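Local coordinates for DUF6836 domain-containing protein (Clostridium leptum, PDB 4PW1), which is of unknown function but has an unusual fold, a nine-stranded antiparallel beta sheet surrounded by alpha-helices, at residues Glu24-Tyr29 against His221-Tyr226; Met86-Lys91 against Tyr96-Ala101; Leu129-Glu134 against Leu236-Ile241; Leu201-Glu206 against Gly230-Val235. All coordinates share one frame; numbering follows the deposited sequence.

Interaction 1 (Glu24-Tyr29 against His221-Tyr226)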
loop_
_atom_site.group_PDB
_atom_site.type_symbol
_atom_site.label_atom_id
_atom_site.label_comp_id
_atom_site.label_asym_id
_atom_site.label_seq_id
_atom_site.Cartn_x
_atom_site.Cartn_y
_atom_site.Cartn_z
ATOM N N GLU B 24 -4.945 -5.665 0.740
ATOM C CA GLU B 24 -3.897 -4.707 0.693
ATOM C C GLU B 24 -4.308 -3.607 -0.309
ATOM O O GLU B 24 -4.546 -3.866 -1.478
ATOM C CB GLU B 24 -2.551 -5.403 0.321
ATOM C CG GLU B 24 -1.943 -6.306 1.438
ATOM C CD GLU B 24 -0.705 -7.156 1.015
ATOM O OE1 GLU B 24 -0.727 -7.751 -0.090
ATOM O OE2 GLU B 24 0.298 -7.269 1.787
ATOM N N GLU B 25 -4.398 -2.384 0.188
ATOM C CA GLU B 25 -4.508 -1.203 -0.626
ATOM C C GLU B 25 -3.127 -0.510 -0.636
ATOM O O GLU B 25 -2.547 -0.199 0.418
ATOM C CB GLU B 25 -5.578 -0.259 -0.082
ATOM C CG GLU B 25 -5.659 1.083 -0.820
ATOM C CD GLU B 25 -6.611 2.082 -0.166
ATOM O OE1 GLU B 25 -6.344 2.620 0.944
ATOM O OE2 GLU B 25 -7.657 2.324 -0.764
ATOM N N LEU B 26 -2.616 -0.288 -1.831
ATOM C CA LEU B 26 -1.386 0.418 -2.028
ATOM C C LEU B 26 -1.703 1.788 -2.603
ATOM O O LEU B 26 -2.226 1.870 -3.693
ATOM C CB LEU B 26 -0.493 -0.375 -2.985
ATOM C CG LEU B 26 0.887 0.195 -3.313
ATOM C CD1 LEU B 26 1.730 0.306 -2.053
ATOM C CD2 LEU B 26 1.589 -0.714 -4.312
ATOM N N ASN B 27 -1.408 2.847 -1.860
ATOM C CA ASN B 27 -1.570 4.191 -2.353
ATOM C C ASN B 27 -0.204 4.782 -2.656
ATOM O O ASN B 27 0.653 4.836 -1.779
ATOM C CB ASN B 27 -2.196 5.099 -1.303
ATOM C CG ASN B 27 -3.627 4.737 -0.987
ATOM O OD1 ASN B 27 -4.393 4.354 -1.847
ATOM N ND2 ASN B 27 -3.975 4.820 0.270
ATOM N N LEU B 28 -0.024 5.255 -3.867
ATOM C CA LEU B 28 1.208 5.975 -4.221
ATOM C C LEU B 28 1.090 7.459 -3.916
ATOM O O LEU B 28 -0.013 8.026 -3.977
ATOM C CB LEU B 28 1.498 5.765 -5.702
ATOM C CG LEU B 28 1.617 4.305 -6.136
ATOM C CD1 LEU B 28 1.964 4.258 -7.620
ATOM C CD2 LEU B 28 2.645 3.569 -5.299
ATOM N N TYR B 29 2.199 8.052 -3.528
ATOM C CA TYR B 29 2.271 9.471 -3.228
ATOM C C TYR B 29 1.685 10.236 -4.430
ATOM O O TYR B 29 1.967 9.889 -5.581
ATOM C CB TYR B 29 3.712 9.894 -2.900
ATOM C CG TYR B 29 3.843 11.404 -2.727
ATOM C CD1 TYR B 29 3.606 12.016 -1.478
ATOM C CD2 TYR B 29 4.142 12.214 -3.832
ATOM C CE1 TYR B 29 3.703 13.384 -1.320
ATOM C CE2 TYR B 29 4.241 13.587 -3.685
ATOM C CZ TYR B 29 4.024 14.162 -2.449
ATOM O OH TYR B 29 4.059 15.508 -2.356
ATOM N N HIS B 221 -0.906 -4.371 -12.987
ATOM C CA HIS B 221 0.291 -3.661 -13.393
ATOM C C HIS B 221 1.488 -4.119 -12.658
ATOM O O HIS B 221 1.398 -4.733 -11.578
ATOM C CB HIS B 221 0.095 -2.165 -13.158
ATOM C CG HIS B 221 -0.943 -1.587 -14.032
ATOM N ND1 HIS B 221 -2.265 -1.513 -13.662
ATOM C CD2 HIS B 221 -0.880 -1.126 -15.300
ATOM C CE1 HIS B 221 -2.964 -0.997 -14.652
ATOM N NE2 HIS B 221 -2.146 -0.756 -15.656
ATOM N N ILE B 222 2.646 -3.835 -13.240
ATOM C CA ILE B 222 3.898 -3.939 -12.509
ATOM C C ILE B 222 4.309 -2.552 -12.044
ATOM O O ILE B 222 4.353 -1.578 -12.851
ATOM C CB ILE B 222 4.997 -4.573 -13.345
ATOM C CG1 ILE B 222 4.584 -5.992 -13.716
ATOM C CG2 ILE B 222 6.362 -4.570 -12.610
ATOM C CD1 ILE B 222 5.548 -6.662 -14.686
ATOM N N TYR B 223 4.624 -2.462 -10.755
ATOM C CA TYR B 223 5.150 -1.215 -10.151
ATOM C C TYR B 223 6.661 -1.330 -10.060
ATOM O O TYR B 223 7.191 -2.146 -9.325
ATOM C CB TYR B 223 4.545 -0.983 -8.764
ATOM C CG TYR B 223 3.126 -0.458 -8.775
ATOM C CD1 TYR B 223 2.276 -0.686 -9.814
ATOM C CD2 TYR B 223 2.612 0.215 -7.679
ATOM C CE1 TYR B 223 0.973 -0.213 -9.811
ATOM C CE2 TYR B 223 1.315 0.682 -7.668
ATOM C CZ TYR B 223 0.516 0.485 -8.756
ATOM O OH TYR B 223 -0.765 0.904 -8.732
ATOM N N ALA B 224 7.353 -0.534 -10.857
ATOM C CA ALA B 224 8.802 -0.510 -10.882
ATOM C C ALA B 224 9.261 0.581 -9.946
ATOM O O ALA B 224 8.908 1.743 -10.125
ATOM C CB ALA B 224 9.272 -0.211 -12.280
HETATM N N MSE B 225 10.056 0.219 -8.961
HETATM C CA MSE B 225 10.300 1.095 -7.833
HETATM C C MSE B 225 11.745 1.467 -7.784
HETATM O O MSE B 225 12.661 0.627 -7.956
HETATM C CB MSE B 225 9.883 0.391 -6.526
HETATM C CG MSE B 225 8.372 0.138 -6.540
HETATM SE SE MSE B 225 7.986 -1.412 -5.337
HETATM C CE MSE B 225 9.348 -1.161 -4.002
ATOM N N TYR B 226 11.970 2.731 -7.518
ATOM C CA TYR B 226 13.327 3.245 -7.446
ATOM C C TYR B 226 13.396 4.225 -6.317
ATOM O O TYR B 226 12.457 4.972 -6.110
ATOM C CB TYR B 226 13.676 3.998 -8.733
ATOM C CG TYR B 226 13.586 3.139 -9.937
ATOM C CD1 TYR B 226 12.389 2.998 -10.616
ATOM C CD2 TYR B 226 14.692 2.467 -10.405
ATOM C CE1 TYR B 226 12.298 2.182 -11.716
ATOM C CE2 TYR B 226 14.606 1.642 -11.502
ATOM C CZ TYR B 226 13.391 1.495 -12.148
ATOM O OH TYR B 226 13.263 0.688 -13.261
HETATM O O HOH W 1 -1.908 2.175 -6.404
#

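Interaction 2 (Met86-Lys91 against Tyr96-Ala101)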
loop_
_atom_site.group_PDB
_atom_site.type_symbol
_atom_site.label_atom_id
_atom_site.label_comp_id
_atom_site.label_asym_id
_atom_site.label_seq_id
_atom_site.Cartn_x
_atom_site.Cartn_y
_atom_site.Cartn_z
HETATM N N MSE B 86 -10.867 10.760 -13.563
HETATM C CA MSE B 86 -11.526 11.353 -14.700
HETATM C C MSE B 86 -11.751 10.275 -15.763
HETATM O O MSE B 86 -10.796 9.609 -16.209
HETATM C CB MSE B 86 -10.720 12.524 -15.278
HETATM C CG MSE B 86 -11.414 13.124 -16.454
HETATM SE SE MSE B 86 -10.361 14.624 -17.150
HETATM C CE MSE B 86 -8.769 13.791 -17.810
ATOM N N ALA B 87 -13.007 10.124 -16.194
ATOM C CA ALA B 87 -13.427 9.079 -17.116
ATOM C C ALA B 87 -13.368 9.597 -18.523
ATOM O O ALA B 87 -13.950 10.624 -18.813
ATOM C CB ALA B 87 -14.870 8.582 -16.804
ATOM N N LEU B 88 -12.623 8.936 -19.398
ATOM C CA LEU B 88 -12.580 9.309 -20.821
ATOM C C LEU B 88 -12.885 8.082 -21.682
ATOM O O LEU B 88 -12.503 6.963 -21.324
ATOM C CB LEU B 88 -11.170 9.799 -21.209
ATOM C CG LEU B 88 -10.650 11.033 -20.501
ATOM C CD1 LEU B 88 -9.243 11.317 -20.996
ATOM C CD2 LEU B 88 -11.526 12.254 -20.774
ATOM N N THR B 89 -13.489 8.307 -22.841
ATOM C CA THR B 89 -13.715 7.272 -23.819
ATOM C C THR B 89 -13.002 7.649 -25.119
ATOM O O THR B 89 -13.253 8.681 -25.660
ATOM C CB THR B 89 -15.220 7.064 -24.048
ATOM O OG1 THR B 89 -15.810 6.636 -22.825
ATOM C CG2 THR B 89 -15.476 5.973 -25.073
ATOM N N GLU B 90 -12.075 6.819 -25.568
ATOM C CA GLU B 90 -11.392 7.007 -26.868
ATOM C C GLU B 90 -12.393 6.916 -28.022
ATOM O O GLU B 90 -13.492 6.376 -27.856
ATOM C CB GLU B 90 -10.328 5.911 -27.118
ATOM C CG GLU B 90 -8.870 6.265 -26.857
ATOM C CD GLU B 90 -8.303 7.280 -27.819
ATOM O OE1 GLU B 90 -8.970 7.645 -28.793
ATOM O OE2 GLU B 90 -7.165 7.725 -27.584
ATOM N N LYS B 91 -12.000 7.397 -29.212
ATOM C CA LYS B 91 -12.893 7.406 -30.355
ATOM C C LYS B 91 -13.311 5.962 -30.726
ATOM O O LYS B 91 -14.384 5.762 -31.253
ATOM C CB LYS B 91 -12.286 8.179 -31.559
ATOM N N TYR B 96 -11.002 4.874 -20.271
ATOM C CA TYR B 96 -9.869 5.145 -19.408
ATOM C C TYR B 96 -10.264 5.886 -18.146
ATOM O O TYR B 96 -11.245 6.600 -18.118
ATOM C CB TYR B 96 -8.869 6.008 -20.143
ATOM C CG TYR B 96 -8.218 5.323 -21.274
ATOM C CD1 TYR B 96 -8.799 5.350 -22.528
ATOM C CD2 TYR B 96 -7.024 4.643 -21.105
ATOM C CE1 TYR B 96 -8.215 4.721 -23.594
ATOM C CE2 TYR B 96 -6.426 3.987 -22.174
ATOM C CZ TYR B 96 -7.034 4.047 -23.424
ATOM O OH TYR B 96 -6.503 3.461 -24.548
ATOM N N LEU B 97 -9.498 5.674 -17.088
ATOM C CA LEU B 97 -9.494 6.572 -15.937
ATOM C C LEU B 97 -8.139 7.251 -15.941
ATOM O O LEU B 97 -7.094 6.591 -16.060
ATOM C CB LEU B 97 -9.704 5.802 -14.621
ATOM C CG LEU B 97 -11.091 5.217 -14.389
ATOM C CD1 LEU B 97 -11.173 4.443 -13.077
ATOM C CD2 LEU B 97 -12.172 6.310 -14.441
ATOM N N VAL B 98 -8.172 8.564 -15.844
ATOM C CA VAL B 98 -6.998 9.370 -15.662
ATOM C C VAL B 98 -6.960 9.904 -14.230
ATOM O O VAL B 98 -7.947 10.477 -13.747
ATOM C CB VAL B 98 -6.994 10.572 -16.580
ATOM C CG1 VAL B 98 -5.764 11.449 -16.343
ATOM C CG2 VAL B 98 -7.066 10.127 -18.012
ATOM N N ASN B 99 -5.810 9.750 -13.594
ATOM C CA ASN B 99 -5.537 10.314 -12.285
ATOM C C ASN B 99 -4.285 11.169 -12.368
ATOM O O ASN B 99 -3.297 10.779 -13.009
ATOM C CB ASN B 99 -5.353 9.208 -11.253
ATOM C CG ASN B 99 -6.674 8.627 -10.827
ATOM O OD1 ASN B 99 -7.341 9.171 -9.953
ATOM N ND2 ASN B 99 -7.131 7.623 -11.546
HETATM N N MSE B 100 -4.315 12.332 -11.717
HETATM C CA MSE B 100 -3.160 13.188 -11.663
HETATM C C MSE B 100 -3.096 13.930 -10.394
HETATM O O MSE B 100 -4.094 14.133 -9.735
HETATM C CB MSE B 100 -3.173 14.294 -12.762
HETATM C CG MSE B 100 -3.268 13.694 -14.120
HETATM SE SE MSE B 100 -3.155 15.147 -15.558
HETATM C CE MSE B 100 -1.718 15.978 -14.958
ATOM N N ALA B 101 -1.896 14.358 -10.041
ATOM C CA ALA B 101 -1.734 15.229 -8.883
ATOM C C ALA B 101 -0.531 16.117 -9.060
ATOM O O ALA B 101 0.489 15.697 -9.619
ATOM C CB ALA B 101 -1.581 14.438 -7.617
HETATM O O HOH W 2 -5.300 5.868 -25.747
#

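Interaction 3 (Leu129-Glu134 against Leu236-Ile241)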
loop_
_atom_site.group_PDB
_atom_site.type_symbol
_atom_site.label_atom_id
_atom_site.label_comp_id
_atom_site.label_asym_id
_atom_site.label_seq_id
_atom_site.Cartn_x
_atom_site.Cartn_y
_atom_site.Cartn_z
ATOM N N LEU B 129 8.032 -8.691 -16.859
ATOM C CA LEU B 129 9.115 -8.355 -15.958
ATOM C C LEU B 129 10.485 -8.600 -16.623
ATOM O O LEU B 129 11.412 -7.770 -16.501
ATOM C CB LEU B 129 8.999 -9.118 -14.665
ATOM C CG LEU B 129 10.057 -8.773 -13.623
ATOM C CD1 LEU B 129 9.922 -7.337 -13.173
ATOM C CD2 LEU B 129 9.963 -9.712 -12.429
ATOM N N GLY B 130 10.623 -9.711 -17.342
ATOM C CA GLY B 130 11.826 -9.950 -18.146
ATOM C C GLY B 130 12.113 -8.832 -19.160
ATOM O O GLY B 130 13.233 -8.368 -19.278
ATOM N N LYS B 131 11.112 -8.399 -19.903
ATOM C CA LYS B 131 11.307 -7.328 -20.882
ATOM C C LYS B 131 11.769 -6.044 -20.155
ATOM O O LYS B 131 12.711 -5.347 -20.596
ATOM C CB LYS B 131 10.024 -7.125 -21.715
ATOM C CG LYS B 131 10.078 -6.049 -22.816
ATOM C CD LYS B 131 11.133 -6.313 -23.908
ATOM C CE LYS B 131 10.963 -5.385 -25.118
ATOM N NZ LYS B 131 10.666 -3.962 -24.726
ATOM N N LEU B 132 11.123 -5.745 -19.041
ATOM C CA LEU B 132 11.429 -4.560 -18.261
ATOM C C LEU B 132 12.861 -4.565 -17.789
ATOM O O LEU B 132 13.582 -3.563 -17.926
ATOM C CB LEU B 132 10.458 -4.492 -17.092
ATOM C CG LEU B 132 10.004 -3.165 -16.548
ATOM C CD1 LEU B 132 9.703 -2.143 -17.628
ATOM C CD2 LEU B 132 8.802 -3.438 -15.665
ATOM N N GLN B 133 13.315 -5.711 -17.294
ATOM C CA GLN B 133 14.708 -5.857 -16.879
ATOM C C GLN B 133 15.684 -5.608 -18.027
ATOM O O GLN B 133 16.695 -4.946 -17.847
ATOM C CB GLN B 133 14.932 -7.256 -16.284
ATOM C CG GLN B 133 16.316 -7.552 -15.707
ATOM C CD GLN B 133 16.637 -6.725 -14.451
ATOM O OE1 GLN B 133 15.747 -6.346 -13.682
ATOM N NE2 GLN B 133 17.916 -6.436 -14.249
ATOM N N GLU B 134 15.368 -6.172 -19.187
ATOM C CA GLU B 134 16.177 -6.022 -20.385
ATOM C C GLU B 134 16.199 -4.551 -20.821
ATOM O O GLU B 134 17.240 -4.016 -21.139
ATOM C CB GLU B 134 15.651 -6.936 -21.528
ATOM C CG GLU B 134 15.980 -8.423 -21.367
ATOM C CD GLU B 134 15.115 -9.362 -22.227
ATOM O OE1 GLU B 134 14.251 -8.900 -23.010
ATOM O OE2 GLU B 134 15.302 -10.591 -22.116
ATOM N N LEU B 236 7.267 3.725 -11.277
ATOM C CA LEU B 236 6.796 3.726 -12.648
ATOM C C LEU B 236 5.782 2.604 -12.791
ATOM O O LEU B 236 6.050 1.497 -12.400
ATOM C CB LEU B 236 7.962 3.517 -13.603
ATOM C CG LEU B 236 8.932 4.680 -13.678
ATOM C CD1 LEU B 236 10.156 4.306 -14.513
ATOM C CD2 LEU B 236 8.239 5.884 -14.301
ATOM N N ILE B 237 4.615 2.910 -13.352
ATOM C CA ILE B 237 3.518 1.971 -13.462
ATOM C C ILE B 237 3.485 1.382 -14.852
ATOM O O ILE B 237 3.178 2.091 -15.834
ATOM C CB ILE B 237 2.161 2.675 -13.196
ATOM C CG1 ILE B 237 2.196 3.352 -11.832
ATOM C CG2 ILE B 237 1.001 1.701 -13.318
ATOM C CD1 ILE B 237 1.002 4.246 -11.605
ATOM N N TYR B 238 3.852 0.109 -14.936
ATOM C CA TYR B 238 3.991 -0.589 -16.204
ATOM C C TYR B 238 2.796 -1.479 -16.476
ATOM O O TYR B 238 2.403 -2.272 -15.604
ATOM C CB TYR B 238 5.263 -1.414 -16.195
ATOM C CG TYR B 238 5.623 -2.072 -17.511
ATOM C CD1 TYR B 238 6.224 -1.336 -18.539
ATOM C CD2 TYR B 238 5.449 -3.441 -17.706
ATOM C CE1 TYR B 238 6.614 -1.936 -19.710
ATOM C CE2 TYR B 238 5.837 -4.047 -18.894
ATOM C CZ TYR B 238 6.412 -3.283 -19.892
ATOM O OH TYR B 238 6.823 -3.865 -21.064
ATOM N N SER B 239 2.240 -1.345 -17.680
ATOM C CA SER B 239 1.221 -2.250 -18.170
ATOM C C SER B 239 1.861 -3.411 -18.969
ATOM O O SER B 239 2.506 -3.180 -20.002
ATOM C CB SER B 239 0.250 -1.527 -19.068
ATOM O OG SER B 239 -0.509 -2.468 -19.783
ATOM N N PRO B 240 1.705 -4.657 -18.489
ATOM C CA PRO B 240 2.200 -5.802 -19.243
ATOM C C PRO B 240 1.377 -6.027 -20.524
ATOM O O PRO B 240 1.887 -6.554 -21.469
ATOM C CB PRO B 240 2.043 -6.980 -18.257
ATOM C CG PRO B 240 0.903 -6.560 -17.390
ATOM C CD PRO B 240 1.114 -5.074 -17.214
ATOM N N ILE B 241 0.137 -5.561 -20.574
ATOM C CA ILE B 241 -0.658 -5.693 -21.778
ATOM C C ILE B 241 -0.148 -4.707 -22.861
ATOM O O ILE B 241 0.118 -5.118 -23.994
ATOM C CB ILE B 241 -2.139 -5.429 -21.479
ATOM C CG1 ILE B 241 -2.639 -6.361 -20.347
ATOM C CG2 ILE B 241 -2.957 -5.586 -22.739
ATOM C CD1 ILE B 241 -2.370 -7.831 -20.587
#

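Interaction 4 (Leu201-Glu206 against Gly230-Val235)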
loop_
_atom_site.group_PDB
_atom_site.type_symbol
_atom_site.label_atom_id
_atom_site.label_comp_id
_atom_site.label_asym_id
_atom_site.label_seq_id
_atom_site.Cartn_x
_atom_site.Cartn_y
_atom_site.Cartn_z
ATOM N N LEU B 201 12.354 16.290 -14.485
ATOM C CA LEU B 201 12.877 15.359 -15.493
ATOM C C LEU B 201 14.218 14.771 -15.089
ATOM O O LEU B 201 14.429 13.554 -15.202
ATOM C CB LEU B 201 13.005 16.027 -16.885
ATOM C CG LEU B 201 11.724 16.527 -17.535
ATOM C CD1 LEU B 201 12.070 17.249 -18.840
ATOM C CD2 LEU B 201 10.785 15.363 -17.780
ATOM N N TYR B 202 15.133 15.614 -14.636
ATOM C CA TYR B 202 16.431 15.114 -14.207
ATOM C C TYR B 202 16.242 14.088 -13.055
ATOM O O TYR B 202 16.844 13.024 -13.049
ATOM C CB TYR B 202 17.380 16.248 -13.783
ATOM C CG TYR B 202 18.673 15.679 -13.291
ATOM C CD1 TYR B 202 19.678 15.337 -14.179
ATOM C CD2 TYR B 202 18.854 15.386 -11.946
ATOM C CE1 TYR B 202 20.839 14.720 -13.741
ATOM C CE2 TYR B 202 20.004 14.754 -11.492
ATOM C CZ TYR B 202 20.985 14.425 -12.396
ATOM O OH TYR B 202 22.142 13.835 -11.979
ATOM N N THR B 203 15.422 14.419 -12.067
ATOM C CA THR B 203 15.273 13.530 -10.916
ATOM C C THR B 203 14.731 12.160 -11.345
ATOM O O THR B 203 15.197 11.128 -10.893
ATOM C CB THR B 203 14.324 14.137 -9.878
ATOM O OG1 THR B 203 14.890 15.341 -9.407
ATOM C CG2 THR B 203 14.102 13.203 -8.674
ATOM N N ILE B 204 13.773 12.162 -12.247
ATOM C CA ILE B 204 13.191 10.916 -12.708
ATOM C C ILE B 204 14.254 10.062 -13.406
ATOM O O ILE B 204 14.411 8.860 -13.126
ATOM C CB ILE B 204 11.977 11.208 -13.641
ATOM C CG1 ILE B 204 10.839 11.849 -12.832
ATOM C CG2 ILE B 204 11.480 9.947 -14.280
ATOM C CD1 ILE B 204 9.785 12.508 -13.708
ATOM N N TRP B 205 15.002 10.697 -14.305
ATOM C CA TRP B 205 16.052 10.013 -15.012
ATOM C C TRP B 205 17.109 9.473 -14.073
ATOM O O TRP B 205 17.527 8.302 -14.186
ATOM C CB TRP B 205 16.634 11.005 -16.015
ATOM C CG TRP B 205 17.723 10.559 -16.855
ATOM C CD1 TRP B 205 17.628 9.871 -18.037
ATOM C CD2 TRP B 205 19.105 10.765 -16.614
ATOM N NE1 TRP B 205 18.888 9.677 -18.568
ATOM C CE2 TRP B 205 19.810 10.210 -17.707
ATOM C CE3 TRP B 205 19.832 11.420 -15.613
ATOM C CZ2 TRP B 205 21.199 10.308 -17.813
ATOM C CZ3 TRP B 205 21.222 11.451 -15.693
ATOM C CH2 TRP B 205 21.884 10.906 -16.784
ATOM N N GLU B 206 17.562 10.322 -13.149
ATOM C CA GLU B 206 18.617 9.946 -12.232
ATOM C C GLU B 206 18.198 8.776 -11.301
ATOM O O GLU B 206 19.009 7.904 -10.989
ATOM C CB GLU B 206 19.064 11.128 -11.377
ATOM C CG GLU B 206 20.272 10.830 -10.501
ATOM C CD GLU B 206 20.552 11.938 -9.516
ATOM O OE1 GLU B 206 19.685 12.074 -8.641
ATOM O OE2 GLU B 206 21.590 12.686 -9.619
ATOM N N GLY B 230 18.428 9.597 0.266
ATOM C CA GLY B 230 17.856 10.818 0.805
ATOM C C GLY B 230 16.343 10.891 0.894
ATOM O O GLY B 230 15.811 11.969 1.121
ATOM N N GLY B 231 15.632 9.781 0.716
ATOM C CA GLY B 231 14.158 9.813 0.860
ATOM C C GLY B 231 13.349 10.056 -0.417
ATOM O O GLY B 231 12.126 9.854 -0.421
ATOM N N THR B 232 14.006 10.453 -1.507
ATOM C CA THR B 232 13.315 10.567 -2.814
ATOM C C THR B 232 12.972 9.191 -3.376
ATOM O O THR B 232 13.800 8.291 -3.373
ATOM C CB THR B 232 14.169 11.307 -3.832
ATOM O OG1 THR B 232 14.419 12.604 -3.341
ATOM C CG2 THR B 232 13.452 11.408 -5.195
ATOM N N SER B 233 11.752 9.003 -3.833
ATOM C CA SER B 233 11.423 7.732 -4.420
ATOM C C SER B 233 10.403 7.883 -5.529
ATOM O O SER B 233 9.663 8.876 -5.614
ATOM C CB SER B 233 10.952 6.748 -3.316
ATOM O OG SER B 233 9.685 7.108 -2.845
HETATM N N MSE B 234 10.358 6.876 -6.381
HETATM C CA MSE B 234 9.428 6.893 -7.475
HETATM C C MSE B 234 8.943 5.525 -7.791
HETATM O O MSE B 234 9.605 4.527 -7.496
HETATM C CB MSE B 234 10.130 7.589 -8.632
HETATM C CG MSE B 234 9.533 7.193 -9.952
HETATM SE SE MSE B 234 10.400 8.212 -11.417
HETATM C CE MSE B 234 11.855 7.125 -11.290
ATOM N N VAL B 235 7.747 5.472 -8.370
ATOM C CA VAL B 235 7.206 4.272 -8.947
ATOM C C VAL B 235 6.793 4.562 -10.363
ATOM O O VAL B 235 6.155 5.577 -10.641
ATOM C CB VAL B 235 5.980 3.791 -8.150
ATOM C CG1 VAL B 235 5.394 2.568 -8.795
ATOM C CG2 VAL B 235 6.359 3.516 -6.731
#

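Interaction 1 (Glu24-Tyr29 against His221-Tyr226)
Y223 meets L26 and L28 where strand 24-28, not itself part of the nine-stranded antiparallel sheet, packs against strand 221-227 near one margin of that sheet. The two backbones are far apart, with 10.1 Å between L28 CA and Y223 CA, and the long aromatic side chain spans the gap. Followed outward, Y223 starts at CB, which lies 3.7 Å from V235 CG1 on the adjoining strand. Its CG stands anti to the carbonyl carbon (chi1 -77°), which sends the ring off toward the two leucines. CD2 is then 3.6 Å from L26 CD2, and CE2 is 3.6 Å from L28 CD1. The methyls reach these atoms obliquely from opposite sides of the ring plane, so this part of the ring sits between the leucines. The L26 and Y223 side chains run past each other in opposite senses, while L28 comes to meet Y223 from the opposing direction. CZ has only a loose approach to L28 CD1. Elsewhere L26 also touches L216, and L28 touches S249, so the leucines join strand 24-28 to several strands at once. Strand 24-28 forms an antiparallel ladder with a strand of the second subunit, placing this buried contact just behind the dimer interface. At the tip, a water in the plane of the ring lies 2.9 Å from Y223 OH and donates a hydrogen bond of 2.7 Å to L26 O.

Interaction 2 (Met86-Lys91 against Tyr96-Ala101)
M86 and V98, and L88 and Y96, are the hydrogen-bonded pairs of a short antiparallel ladder, each linked by two backbone bonds. M86 N reaches V98 O at 2.9 Å with a bent N-H...O angle of 146°, whereas the returning bond from V98 N to M86 O is nearly straight. The bonds between L88 and Y96 are straight in both directions, and that from Y96 N to L88 O is 2.8 Å long. Two CA-H...O contacts reinforce the ladder, the shorter from L97 CA to M86 O at 3.3 Å. A87 and L97 form the non-hydrogen-bonded pair between. This is the end of the beta hairpin made by strands 80-89 and 95-103, whose axes here run at 141° to each other. Apolar contacts divide between its faces. On the face of M86, L88, Y96 and V98, which meets V54 of helix 44-58, the selenomethionine M86 lies alongside V98 and bends at its last torsion (chi3 66°), bringing CE to 3.9 Å from V98 CB. The L88 side chain crosses V98 obliquely, with L88 CD1 3.9 Å from V98 CG2. On the other face the nearest branch of L97 to A87 is CD2. Around Y96, whose ring stacks on Y112, E90 CG lies 3.7 Å from Y96 CE1. A water bridges this pair, 2.9 Å from Y96 OH and donating a longer bond to E90 OE2.

Interaction 3 (Leu129-Glu134 against Leu236-Ile241)
L132 lies across one face of the Y238 ring, and its two methyls share the aromatic surface between them. CD1 sits over the face, 3.9 Å from the ring centroid and 20° off the ring normal, a CH-pi contact displaced toward the rim that carries CD1 and CE1; both carbons are 3.7 Å from L132 CD1. CD2 covers the inner part, 3.9 Å from Y238 CG, so the leucine's fork straddles the ring from its root at CG to its CD1-CE1 flank. Helix and strand side chains slide past each other in opposite directions: the Y238 torsion (chi1 -173°) carries its ring out toward the helix, and the off-staggered first torsion of L132 (-148°) goes with both methyls lying over the ring face. Y238 OH is buried by the contact and has no hydrogen-bonding partner in the model. In the fold, this joins helix 122-141 to strand 233-239. F245 of strand 244-251 meets the Y238 ring edge-to-face and touches L132, I222 of strand 221-227 also reaches the leucine, and helix 173-190 adds F174 against L132 and A173 against Y238.

Interaction 4 (Leu201-Glu206 against Gly230-Val235)
I204 and M234 bring helix 201-206 and strand 233-235 to within 7.6 Å between their CA atoms, while T203 CA and T232 CA, nearer the turn before the strand, stand 8.8 Å apart. The selenomethionine makes the closer contact. M234 extends from the sheet with CG anti to N (chi1 157°) and bends at its end (chi3 77°), crossing I204 at about a right angle. Its SE comes 3.5 Å from I204 CG2 and 3.9 Å from I204 CG1, seated in the fork of the beta-branched side chain, and its CE lies 3.6 Å from I204 O, against the helix backbone. Here helix 198-210, one of the helices surrounding the antiparallel sheet, packs on strand 233-239. L250 of the neighbouring strand 244-251 also touches M234, T203 and I204, and F178 of helix 173-190 lies against I204. The two threonines meet more loosely through methyls, with T203 CG2 4.0 Å from T232 CG2. Their hydroxyls both go to the C-terminal residue: T203 OG1 bonds to Y252 OH, and T232 OG1 to Y252 OXT. Just before T232 the chain turns through G231, with a positive phi of 93°. M234's neighbour S233 points away from the helix, and its OG bonds to S22 OG of the second subunit.

All four contacts draw on one antiparallel sheet. Interactions 1, 3 and 4 gather on neighbouring strands 221-227 and 233-239, where backbone bonds from I222 O to Y238 N and from Y226 O to M234 N connect them. Interactions 3 and 4 share strand 233-239, with centres 18 Å apart. Interaction 2 stands apart, its centre 19 Å from that of interaction 1 and 25 Å from that of interaction 4, across the chain's centre. Along the chain, interaction 2 nests within the loop closed by interaction 1, and interaction 4 within that of interaction 3. The second subunit borders strand 24-28 of interaction 1 and the start of strand 233-239 in interaction 4, so both lie beside the subunit interface.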